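Local coordinates for dipeptide Epimerase (Enterococcus faecalis V583, PDB 3JVA), which belongs to the mandelate racemase/muconate lactonizing enzyme family and binds a magnesium ion in its enolase-type TIM-barrel domain, at residues Ile133-Asp138 with Leu158-Gly163; Asp30-Glu35 with Glu57-Thr62; Ala304-Ala309 with Leu342-Ala347; Asp259-Lys264 with Ala284-Met289. All coordinates share one frame; numbering follows the deposited sequence.

Three of the four contacts belong to the barrel domain. Interaction 1 and interaction 4 each pair two parallel barrel strands, and their nearest atoms are about 5 Å apart. Both lie beside the magnesium site of Asp189, Glu215 and Asp240: the side chain of Lys159 in interaction 1 is about 5 Å from the ion, and that of Asn262 in interaction 4 about 4 Å. Interaction 3 packs the outer helix that follows strand 287-290 against the chain leaving strand 341-343. Its nearest atoms are about 5 Å from interaction 4. Interaction 2 lies in the N-terminal domain, with its centre about 27 Å from that of interaction 4.

Interaction 1. Residues Ile133-Asp138 with Leu158-Gly163; sequences ITLGID and LKIKVG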
loop_
_atom_site.group_PDB
_atom_site.type_symbol
_atom_site.label_atom_id
_atom_site.label_comp_id
_atom_site.label_asym_id
_atom_site.label_seq_id
_atom_site.Cartn_x
_atom_site.Cartn_y
_atom_site.Cartn_z
ATOM N N ILE B 133 -38.717 -4.511 17.417
ATOM C CA ILE B 133 -39.145 -3.710 18.547
ATOM C C ILE B 133 -38.063 -3.879 19.599
ATOM O O ILE B 133 -37.554 -4.989 19.820
ATOM C CB ILE B 133 -40.530 -4.137 19.109
ATOM C CG1 ILE B 133 -40.954 -3.145 20.201
ATOM C CG2 ILE B 133 -40.473 -5.547 19.671
ATOM C CD1 ILE B 133 -42.405 -3.279 20.624
ATOM N N THR B 134 -37.689 -2.769 20.221
ATOM C CA THR B 134 -36.647 -2.770 21.237
ATOM C C THR B 134 -37.204 -3.085 22.619
ATOM O O THR B 134 -38.218 -2.532 23.029
ATOM C CB THR B 134 -35.930 -1.396 21.281
ATOM O OG1 THR B 134 -35.305 -1.141 20.017
ATOM C CG2 THR B 134 -34.870 -1.371 22.379
ATOM N N LEU B 135 -36.544 -3.990 23.330
ATOM C CA LEU B 135 -36.971 -4.341 24.675
ATOM C C LEU B 135 -36.162 -3.483 25.636
ATOM O O LEU B 135 -34.932 -3.454 25.562
ATOM C CB LEU B 135 -36.706 -5.823 24.962
ATOM C CG LEU B 135 -37.399 -6.861 24.077
ATOM C CD1 LEU B 135 -36.967 -8.253 24.520
ATOM C CD2 LEU B 135 -38.913 -6.718 24.168
ATOM N N GLY B 136 -36.848 -2.779 26.529
ATOM C CA GLY B 136 -36.149 -1.937 27.481
ATOM C C GLY B 136 -35.304 -2.759 28.433
ATOM O O GLY B 136 -35.700 -3.855 28.829
ATOM N N ILE B 137 -34.139 -2.239 28.801
ATOM C CA ILE B 137 -33.254 -2.953 29.710
ATOM C C ILE B 137 -33.926 -3.148 31.064
ATOM O O ILE B 137 -34.538 -2.230 31.608
ATOM C CB ILE B 137 -31.912 -2.201 29.882
ATOM C CG1 ILE B 137 -31.131 -2.258 28.564
ATOM C CG2 ILE B 137 -31.083 -2.826 30.997
ATOM C CD1 ILE B 137 -30.857 -3.675 28.067
ATOM N N ASP B 138 -33.819 -4.359 31.596
ATOM C CA ASP B 138 -34.427 -4.685 32.877
ATOM C C ASP B 138 -33.887 -6.053 33.290
ATOM O O ASP B 138 -33.023 -6.610 32.607
ATOM C CB ASP B 138 -35.951 -4.724 32.718
ATOM C CG ASP B 138 -36.689 -4.445 34.014
ATOM O OD1 ASP B 138 -37.823 -3.927 33.943
ATOM O OD2 ASP B 138 -36.147 -4.745 35.097
ATOM N N LEU B 158 -36.404 -8.956 17.811
ATOM C CA LEU B 158 -36.292 -8.179 19.034
ATOM C C LEU B 158 -34.905 -7.559 19.103
ATOM O O LEU B 158 -33.919 -8.168 18.690
ATOM C CB LEU B 158 -36.507 -9.075 20.256
ATOM C CG LEU B 158 -37.798 -9.893 20.254
ATOM C CD1 LEU B 158 -37.783 -10.863 21.434
ATOM C CD2 LEU B 158 -39.001 -8.963 20.324
ATOM N N LYS B 159 -34.840 -6.345 19.629
ATOM C CA LYS B 159 -33.582 -5.627 19.753
ATOM C C LYS B 159 -33.324 -5.278 21.207
ATOM O O LYS B 159 -34.229 -4.823 21.908
ATOM C CB LYS B 159 -33.632 -4.347 18.918
ATOM C CG LYS B 159 -32.456 -3.407 19.136
ATOM C CD LYS B 159 -32.475 -2.281 18.111
ATOM C CE LYS B 159 -31.481 -1.186 18.465
ATOM N NZ LYS B 159 -31.919 -0.469 19.692
ATOM N N ILE B 160 -32.095 -5.503 21.662
ATOM C CA ILE B 160 -31.733 -5.182 23.037
ATOM C C ILE B 160 -30.335 -4.593 23.116
ATOM O O ILE B 160 -29.449 -4.937 22.330
ATOM C CB ILE B 160 -31.784 -6.414 23.982
ATOM C CG1 ILE B 160 -30.624 -7.358 23.684
ATOM C CG2 ILE B 160 -33.114 -7.135 23.833
ATOM C CD1 ILE B 160 -30.415 -8.419 24.751
ATOM N N LYS B 161 -30.147 -3.696 24.074
ATOM C CA LYS B 161 -28.860 -3.054 24.280
ATOM C C LYS B 161 -27.953 -3.954 25.115
ATOM O O LYS B 161 -28.411 -4.610 26.051
ATOM C CB LYS B 161 -29.061 -1.717 24.995
ATOM C CG LYS B 161 -27.776 -0.951 25.265
ATOM C CD LYS B 161 -28.056 0.440 25.841
ATOM C CE LYS B 161 -28.763 0.360 27.184
ATOM N NZ LYS B 161 -29.018 1.710 27.769
ATOM N N VAL B 162 -26.675 -4.006 24.750
ATOM C CA VAL B 162 -25.691 -4.791 25.494
ATOM C C VAL B 162 -24.496 -3.886 25.763
ATOM O O VAL B 162 -24.541 -2.698 25.455
ATOM C CB VAL B 162 -25.230 -6.048 24.716
ATOM C CG1 VAL B 162 -26.384 -7.038 24.605
ATOM C CG2 VAL B 162 -24.721 -5.658 23.336
ATOM N N GLY B 163 -23.430 -4.442 26.325
ATOM C CA GLY B 163 -22.262 -3.639 26.640
ATOM C C GLY B 163 -22.381 -3.080 28.048
ATOM O O GLY B 163 -21.651 -2.166 28.427
HETATM O O HOH W 1 -32.498 -2.541 25.172
#
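Lys159 and Thr134 are partners in a parallel bridge, and their side chains run alongside each other in the same direction. The lysine chain passes Thr134 OG1 and keeps close to it from CB to NZ. Lys159 CB lies 3.8 Å from Thr134 OG1, and CG and CD pass slightly closer. CE is a little further off. A turn about the last torsion (chi4 -68°) then brings Lys159 NZ back to 3.5 Å from Thr134 OG1, in a weak hydrogen bond. The amine also bonds a glycerol.

Lys159 N donates to Ile133 O (3.0 Å) from above the carbonyl plane. Leu135 N donates to Lys159 O (2.8 Å), nearly in line with the C=O bond. Beyond these bonds the two segments move apart, and a water donates to Leu135 O (2.6 Å) and accepts from Lys161 N (2.8 Å). The side chains of Ile137 and Lys161 cross at about a right angle, CG1 against CE, while Ile137 CD1 lies 3.3 Å from Lys161 O. On the face that carries Ile133 and Leu158, Ile133 CG2 meets Leu158 CD2 at 3.8 Å.

This is a beta-alpha-beta unit of the barrel, with helix 140-152 connecting the two strands. Leu135 packs on that helix and on Ile176 of helix 166-180. On the other flank, strand 157-161 bonds strand 185-189, whose Asp189 binds magnesium and touches Lys159.

Interaction 2. Residues Asp30-Glu35 with Glu57-Thr62; sequences DSAIVE and ETLAGT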
loop_
_atom_site.group_PDB
_atom_site.type_symbol
_atom_site.label_atom_id
_atom_site.label_comp_id
_atom_site.label_asym_id
_atom_site.label_seq_id
_atom_site.Cartn_x
_atom_site.Cartn_y
_atom_site.Cartn_z
ATOM N N ASP B 30 -39.112 14.875 23.455
ATOM C CA ASP B 30 -39.273 16.288 23.148
ATOM C C ASP B 30 -38.569 16.621 21.839
ATOM O O ASP B 30 -37.339 16.604 21.759
ATOM C CB ASP B 30 -38.725 17.130 24.304
ATOM C CG ASP B 30 -39.382 16.784 25.639
ATOM O OD1 ASP B 30 -40.489 16.201 25.624
ATOM O OD2 ASP B 30 -38.803 17.094 26.701
ATOM N N SER B 31 -39.358 16.922 20.812
ATOM C CA SER B 31 -38.813 17.224 19.496
ATOM C C SER B 31 -39.383 18.490 18.879
ATOM O O SER B 31 -40.264 19.142 19.442
ATOM C CB SER B 31 -39.092 16.060 18.547
ATOM O OG SER B 31 -40.491 15.821 18.462
ATOM N N ALA B 32 -38.868 18.820 17.703
ATOM C CA ALA B 32 -39.327 19.986 16.971
ATOM C C ALA B 32 -40.196 19.480 15.831
ATOM O O ALA B 32 -39.824 18.529 15.144
ATOM C CB ALA B 32 -38.126 20.762 16.423
ATOM N N ILE B 33 -41.368 20.081 15.656
ATOM C CA ILE B 33 -42.247 19.696 14.564
ATOM C C ILE B 33 -42.424 20.911 13.669
ATOM O O ILE B 33 -42.749 22.000 14.142
ATOM C CB ILE B 33 -43.628 19.196 15.070
ATOM C CG1 ILE B 33 -43.456 17.831 15.745
ATOM C CG2 ILE B 33 -44.605 19.084 13.904
ATOM C CD1 ILE B 33 -44.748 17.198 16.238
ATOM N N VAL B 34 -42.189 20.718 12.375
ATOM C CA VAL B 34 -42.293 21.799 11.409
ATOM C C VAL B 34 -43.447 21.587 10.449
ATOM O O VAL B 34 -43.803 20.456 10.109
ATOM C CB VAL B 34 -40.994 21.932 10.575
ATOM C CG1 VAL B 34 -41.118 23.091 9.585
ATOM C CG2 VAL B 34 -39.809 22.164 11.494
ATOM N N GLU B 35 -44.041 22.695 10.030
ATOM C CA GLU B 35 -45.125 22.662 9.073
ATOM C C GLU B 35 -44.747 23.683 8.015
ATOM O O GLU B 35 -44.639 24.876 8.307
ATOM C CB GLU B 35 -46.450 23.050 9.739
ATOM C CG GLU B 35 -46.908 22.065 10.801
ATOM C CD GLU B 35 -48.213 22.477 11.456
ATOM O OE1 GLU B 35 -49.183 22.749 10.715
ATOM O OE2 GLU B 35 -48.269 22.525 12.706
ATOM N N GLU B 57 -27.200 17.128 19.115
ATOM C CA GLU B 57 -28.348 17.977 18.789
ATOM C C GLU B 57 -29.275 18.173 19.992
ATOM O O GLU B 57 -29.663 17.211 20.653
ATOM C CB GLU B 57 -29.146 17.362 17.631
ATOM C CG GLU B 57 -28.368 17.238 16.322
ATOM C CD GLU B 57 -28.219 18.565 15.600
ATOM O OE1 GLU B 57 -28.949 18.789 14.610
ATOM O OE2 GLU B 57 -27.379 19.390 16.024
ATOM N N THR B 58 -29.624 19.425 20.264
ATOM C CA THR B 58 -30.518 19.753 21.371
ATOM C C THR B 58 -31.818 20.328 20.816
ATOM O O THR B 58 -31.870 20.769 19.667
ATOM C CB THR B 58 -29.892 20.804 22.301
ATOM O OG1 THR B 58 -29.697 22.025 21.575
ATOM C CG2 THR B 58 -28.545 20.318 22.825
ATOM N N LEU B 59 -32.874 20.319 21.620
ATOM C CA LEU B 59 -34.140 20.872 21.153
ATOM C C LEU B 59 -34.012 22.380 20.931
ATOM O O LEU B 59 -34.464 22.896 19.915
ATOM C CB LEU B 59 -35.261 20.585 22.154
ATOM C CG LEU B 59 -36.647 21.123 21.779
ATOM C CD1 LEU B 59 -37.116 20.497 20.469
ATOM C CD2 LEU B 59 -37.631 20.805 22.899
ATOM N N ALA B 60 -33.386 23.084 21.872
ATOM C CA ALA B 60 -33.227 24.535 21.740
ATOM C C ALA B 60 -32.424 24.917 20.497
ATOM O O ALA B 60 -32.792 25.848 19.768
ATOM C CB ALA B 60 -32.562 25.108 22.992
ATOM N N GLY B 61 -31.325 24.207 20.259
ATOM C CA GLY B 61 -30.507 24.501 19.093
ATOM C C GLY B 61 -31.228 24.134 17.808
ATOM O O GLY B 61 -31.129 24.829 16.794
ATOM N N THR B 62 -31.964 23.031 17.845
ATOM C CA THR B 62 -32.698 22.583 16.666
ATOM C C THR B 62 -33.805 23.570 16.309
ATOM O O THR B 62 -34.014 23.883 15.135
ATOM C CB THR B 62 -33.289 21.185 16.900
ATOM O OG1 THR B 62 -32.214 20.262 17.110
ATOM C CG2 THR B 62 -34.105 20.729 15.687
#
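Thr62, whose methyl touches Ala32 across the contact, grips Thr58 O twice. Its OG1 donates to that oxygen at 2.6 Å, and its backbone N at 2.9 Å. The two donors reach Thr58 O from opposite faces of the carbonyl plane. With OG1 beside the backbone N (chi1 -63°), CG2 stands anti to N, and it meets Ala32 CB at 4.1 Å. Thr58 is also the N-cap of the helix. Its OG1 accepts from Gly61 N (3.0 Å, angle 152°), which ties down the first turn.

Leu59, the first helical residue, makes the main apolar contact. Its CG is anti to the backbone N (chi1 180°), on the strand side, and the two methyls touch neighbouring residues of the strand. CD1 lies on the peptide after Ser31, 3.4 Å from Ser31 C, and also reaches Ala32 CB at 4.2 Å. CD2 meets Asp30 CB at 4.1 Å. The polar ends of the strand residues bind other groups: the carboxylate of Asp30 bonds Ser28, and Ser31 OG bonds Glu47.

Ala60 N, in the same helical turn, bonds Glu64 of a second subunit, so this helix start also lies at a subunit interface. Ala32 reaches further along the helix to Leu63 and Ile66. A helix packed on a face of an antiparallel sheet is characteristic of the N-terminal domain of the enolase superfamily.

Interaction 3. Residues Ala304-Ala309 with Leu342-Ala347; sequences AAHLAA and LELGEA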
loop_
_atom_site.group_PDB
_atom_site.type_symbol
_atom_site.label_atom_id
_atom_site.label_comp_id
_atom_site.label_asym_id
_atom_site.label_seq_id
_atom_site.Cartn_x
_atom_site.Cartn_y
_atom_site.Cartn_z
ATOM N N ALA B 304 -39.211 7.742 7.729
ATOM C CA ALA B 304 -38.264 6.636 7.636
ATOM C C ALA B 304 -38.903 5.373 7.059
ATOM O O ALA B 304 -38.272 4.656 6.284
ATOM C CB ALA B 304 -37.661 6.348 9.015
ATOM N N ALA B 305 -40.154 5.104 7.429
ATOM C CA ALA B 305 -40.855 3.920 6.947
ATOM C C ALA B 305 -41.101 3.986 5.439
ATOM O O ALA B 305 -40.950 2.986 4.739
ATOM C CB ALA B 305 -42.177 3.747 7.700
ATOM N N HIS B 306 -41.477 5.158 4.936
ATOM C CA HIS B 306 -41.699 5.315 3.499
ATOM C C HIS B 306 -40.388 5.071 2.757
ATOM O O HIS B 306 -40.364 4.413 1.722
ATOM C CB HIS B 306 -42.232 6.721 3.191
ATOM C CG HIS B 306 -43.711 6.857 3.393
ATOM N ND1 HIS B 306 -44.617 6.711 2.365
ATOM C CD2 HIS B 306 -44.443 7.066 4.513
ATOM C CE1 HIS B 306 -45.843 6.824 2.842
ATOM N NE2 HIS B 306 -45.766 7.039 4.143
ATOM N N LEU B 307 -39.295 5.604 3.292
ATOM C CA LEU B 307 -37.987 5.418 2.676
ATOM C C LEU B 307 -37.577 3.943 2.694
ATOM O O LEU B 307 -37.117 3.405 1.684
ATOM C CB LEU B 307 -36.930 6.234 3.420
ATOM C CG LEU B 307 -35.500 6.034 2.898
ATOM C CD1 LEU B 307 -35.417 6.420 1.418
ATOM C CD2 LEU B 307 -34.539 6.865 3.725
ATOM N N ALA B 308 -37.741 3.303 3.847
ATOM C CA ALA B 308 -37.375 1.897 4.000
ATOM C C ALA B 308 -38.181 1.030 3.042
ATOM O O ALA B 308 -37.632 0.172 2.351
ATOM C CB ALA B 308 -37.609 1.452 5.440
ATOM N N ALA B 309 -39.487 1.261 2.991
ATOM C CA ALA B 309 -40.335 0.482 2.102
ATOM C C ALA B 309 -39.971 0.706 0.636
ATOM O O ALA B 309 -40.017 -0.220 -0.171
ATOM C CB ALA B 309 -41.801 0.842 2.335
ATOM N N LEU B 342 -45.696 -2.312 9.177
ATOM C CA LEU B 342 -46.112 -0.935 8.986
ATOM C C LEU B 342 -46.601 -0.807 7.546
ATOM O O LEU B 342 -45.802 -0.787 6.604
ATOM C CB LEU B 342 -44.930 0.010 9.247
ATOM C CG LEU B 342 -44.145 -0.259 10.539
ATOM C CD1 LEU B 342 -43.006 0.747 10.671
ATOM C CD2 LEU B 342 -45.071 -0.178 11.749
ATOM N N GLU B 343 -47.920 -0.764 7.375
ATOM C CA GLU B 343 -48.512 -0.641 6.047
ATOM C C GLU B 343 -48.738 0.846 5.823
ATOM O O GLU B 343 -49.429 1.498 6.606
ATOM C CB GLU B 343 -49.830 -1.413 5.990
ATOM C CG GLU B 343 -49.684 -2.860 6.428
ATOM C CD GLU B 343 -50.958 -3.662 6.243
ATOM O OE1 GLU B 343 -51.350 -3.905 5.081
ATOM O OE2 GLU B 343 -51.567 -4.044 7.261
ATOM N N LEU B 344 -48.164 1.376 4.748
ATOM C CA LEU B 344 -48.235 2.809 4.471
ATOM C C LEU B 344 -49.498 3.417 3.859
ATOM O O LEU B 344 -49.747 4.614 4.025
ATOM C CB LEU B 344 -46.999 3.202 3.656
ATOM C CG LEU B 344 -45.722 2.789 4.405
ATOM C CD1 LEU B 344 -44.493 3.101 3.581
ATOM C CD2 LEU B 344 -45.674 3.510 5.744
ATOM N N GLY B 345 -50.295 2.623 3.159
ATOM C CA GLY B 345 -51.515 3.165 2.585
ATOM C C GLY B 345 -51.320 4.039 1.360
ATOM O O GLY B 345 -50.195 4.243 0.899
ATOM N N GLU B 346 -52.423 4.570 0.841
ATOM C CA GLU B 346 -52.382 5.398 -0.357
ATOM C C GLU B 346 -52.528 6.904 -0.157
ATOM O O GLU B 346 -52.615 7.643 -1.135
ATOM C CB GLU B 346 -53.445 4.915 -1.350
ATOM C CG GLU B 346 -53.117 3.576 -1.979
ATOM C CD GLU B 346 -51.845 3.627 -2.805
ATOM O OE1 GLU B 346 -51.834 4.331 -3.836
ATOM O OE2 GLU B 346 -50.854 2.967 -2.418
ATOM N N ALA B 347 -52.557 7.360 1.092
ATOM C CA ALA B 347 -52.675 8.790 1.362
ATOM C C ALA B 347 -51.438 9.473 0.780
ATOM O O ALA B 347 -50.344 8.916 0.833
ATOM C CB ALA B 347 -52.757 9.036 2.867
HETATM O O HOH W 2 -48.205 6.983 5.570
#
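Leu344 packs onto helix 298-310, where it meets Ala305, His306 and Ala309. Its CD1 sits over the centre of the His306 ring, 3.8 Å from the centroid and 10° off the ring normal, a CH-pi contact. The same methyl lies 3.6 Å from His306 CA and 3.7 Å from Ala309 CB. CD2 lies between Ala305 CB (4.0 Å) and the NE2 side of the ring, and Leu344 CB stays near the ring at 3.9 Å from His306 CE1. The side chains of His306 and Leu344 slide past each other in opposite directions. Leu342 CD1 touches Ala305 CB more loosely.

At the ring edge, His306 ND1 is hydrogen-bonded to the backbone N of Tyr119, and a water in the ring plane bonds NE2 at 2.8 Å. Together they would limit rotation of the ring against the leucine. Tyr119 also packs on Leu344.

Further out, backbone bonds from Leu342 to Val129 and from Leu344 to Asn127 position this part of the chain. Strand 341-343 runs antiparallel beside strand 128-134. Helix 298-310 links barrel strands 287-290 and 314-317, an outer helix of the modified TIM barrel characteristic of the enolase superfamily.

Interaction 4. Residues Asp259-Lys264 with Ala284-Met289; sequences DVINIK and AGIECM
Strands 260-263 and 287-289 run parallel, their axes 4.6 Å apart and turned by 34°, with Ile261 paired to Cys288 and Asn262 to Met289. On one sheet face Met289 and Asn262 cross obliquely. Met289 bends at its thioether (chi3 94°), and its CE lies against the side-chain amide of Asn262, 3.4 Å from OD1 and 3.6 Å from ND2. Asn262 OD1 also lies 3.2 Å from Met289 O; both are acceptors, so this is no hydrogen bond. Asn262 ND2 weakly bonds Glu215, a magnesium ligand.

These are neighbouring strands of the barrel, joined through helices 265-268 and 271-284. The second helix ends in a Schellman motif at Gly285.

On the other face Cys288 SG meets Ile263 CD1 at 3.9 Å, and both side chains pack on helix 271-284. Ile286 CG2 lies 3.4 Å from Asp259 O. The carboxylate of Asp259 forms a salt bridge with Lys197 of a third subunit.

Glu287 O accepts from Ile261 N, and Ile261 O accepts from Met289 N. Ile263 N then donates to Met289 O at 2.7 Å in a nearly straight bond (173°). At the start of the pair a water replaces a direct bond, donating to Asp259 O and accepting from Glu287 N.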
loop_
_atom_site.group_PDB
_atom_site.type_symbol
_atom_site.label_atom_id
_atom_site.label_comp_id
_atom_site.label_asym_id
_atom_site.label_seq_id
_atom_site.Cartn_x
_atom_site.Cartn_y
_atom_site.Cartn_z
ATOM N N ASP B 259 -20.316 -4.894 7.951
ATOM C CA ASP B 259 -21.179 -5.730 7.126
ATOM C C ASP B 259 -22.464 -5.010 6.725
ATOM O O ASP B 259 -23.010 -5.262 5.655
ATOM C CB ASP B 259 -21.565 -7.002 7.877
ATOM C CG ASP B 259 -20.372 -7.855 8.224
ATOM O OD1 ASP B 259 -19.620 -8.216 7.294
ATOM O OD2 ASP B 259 -20.193 -8.162 9.420
ATOM N N VAL B 260 -22.936 -4.124 7.600
ATOM C CA VAL B 260 -24.177 -3.389 7.381
ATOM C C VAL B 260 -24.076 -1.983 7.959
ATOM O O VAL B 260 -23.317 -1.737 8.897
ATOM C CB VAL B 260 -25.356 -4.123 8.073
ATOM C CG1 VAL B 260 -26.677 -3.391 7.821
ATOM C CG2 VAL B 260 -25.434 -5.548 7.578
ATOM N N ILE B 261 -24.841 -1.054 7.400
ATOM C CA ILE B 261 -24.823 0.318 7.892
ATOM C C ILE B 261 -26.222 0.767 8.286
ATOM O O ILE B 261 -27.175 0.598 7.528
ATOM C CB ILE B 261 -24.223 1.276 6.832
ATOM C CG1 ILE B 261 -22.717 1.013 6.719
ATOM C CG2 ILE B 261 -24.503 2.732 7.205
ATOM C CD1 ILE B 261 -22.016 1.807 5.620
ATOM N N ASN B 262 -26.331 1.335 9.484
ATOM C CA ASN B 262 -27.612 1.798 10.007
ATOM C C ASN B 262 -27.799 3.287 9.761
ATOM O O ASN B 262 -27.024 4.118 10.237
ATOM C CB ASN B 262 -27.697 1.492 11.508
ATOM C CG ASN B 262 -29.106 1.635 12.069
ATOM O OD1 ASN B 262 -30.097 1.538 11.341
ATOM N ND2 ASN B 262 -29.199 1.839 13.380
ATOM N N ILE B 263 -28.835 3.607 8.998
ATOM C CA ILE B 263 -29.177 4.986 8.676
ATOM C C ILE B 263 -30.201 5.515 9.671
ATOM O O ILE B 263 -31.080 4.774 10.107
ATOM C CB ILE B 263 -29.861 5.081 7.285
ATOM C CG1 ILE B 263 -28.925 4.582 6.187
ATOM C CG2 ILE B 263 -30.323 6.517 7.024
ATOM C CD1 ILE B 263 -29.625 4.420 4.835
ATOM N N LYS B 264 -30.075 6.786 10.045
ATOM C CA LYS B 264 -31.074 7.438 10.893
ATOM C C LYS B 264 -31.250 8.825 10.285
ATOM O O LYS B 264 -30.277 9.551 10.099
ATOM C CB LYS B 264 -30.630 7.552 12.348
ATOM C CG LYS B 264 -30.650 6.220 13.081
ATOM C CD LYS B 264 -30.292 6.380 14.551
ATOM C CE LYS B 264 -30.190 5.011 15.225
ATOM N NZ LYS B 264 -29.807 5.130 16.663
ATOM N N ALA B 284 -21.688 -0.789 -3.032
ATOM C CA ALA B 284 -20.588 -1.513 -2.403
ATOM C C ALA B 284 -20.993 -2.926 -1.970
ATOM O O ALA B 284 -20.164 -3.690 -1.473
ATOM C CB ALA B 284 -20.084 -0.728 -1.202
ATOM N N GLY B 285 -22.266 -3.267 -2.148
ATOM C CA GLY B 285 -22.742 -4.588 -1.765
ATOM C C GLY B 285 -23.006 -4.722 -0.273
ATOM O O GLY B 285 -22.959 -5.820 0.288
ATOM N N ILE B 286 -23.291 -3.597 0.367
ATOM C CA ILE B 286 -23.564 -3.550 1.797
ATOM C C ILE B 286 -25.024 -3.166 2.014
ATOM O O ILE B 286 -25.496 -2.180 1.449
ATOM C CB ILE B 286 -22.655 -2.499 2.478
ATOM C CG1 ILE B 286 -21.195 -2.950 2.379
ATOM C CG2 ILE B 286 -23.067 -2.285 3.926
ATOM C CD1 ILE B 286 -20.216 -1.976 2.997
ATOM N N GLU B 287 -25.748 -3.954 2.804
ATOM C CA GLU B 287 -27.144 -3.638 3.074
ATOM C C GLU B 287 -27.267 -2.560 4.141
ATOM O O GLU B 287 -26.333 -2.329 4.926
ATOM C CB GLU B 287 -27.908 -4.894 3.516
ATOM C CG GLU B 287 -28.244 -5.834 2.370
ATOM C CD GLU B 287 -28.902 -7.129 2.828
ATOM O OE1 GLU B 287 -29.535 -7.144 3.904
ATOM O OE2 GLU B 287 -28.795 -8.134 2.097
ATOM N N CYS B 288 -28.423 -1.899 4.159
ATOM C CA CYS B 288 -28.693 -0.844 5.126
ATOM C C CYS B 288 -29.893 -1.148 6.008
ATOM O O CYS B 288 -30.815 -1.853 5.607
ATOM C CB CYS B 288 -28.970 0.487 4.410
ATOM S SG CYS B 288 -27.507 1.293 3.725
ATOM N N MET B 289 -29.857 -0.629 7.226
ATOM C CA MET B 289 -30.983 -0.749 8.132
ATOM C C MET B 289 -31.309 0.703 8.409
ATOM O O MET B 289 -30.478 1.578 8.169
ATOM C CB MET B 289 -30.606 -1.432 9.449
ATOM C CG MET B 289 -31.760 -1.446 10.457
ATOM S SD MET B 289 -31.462 -2.508 11.909
ATOM C CE MET B 289 -30.795 -1.345 13.059
HETATM O O HOH W 3 -25.115 -6.378 4.106
#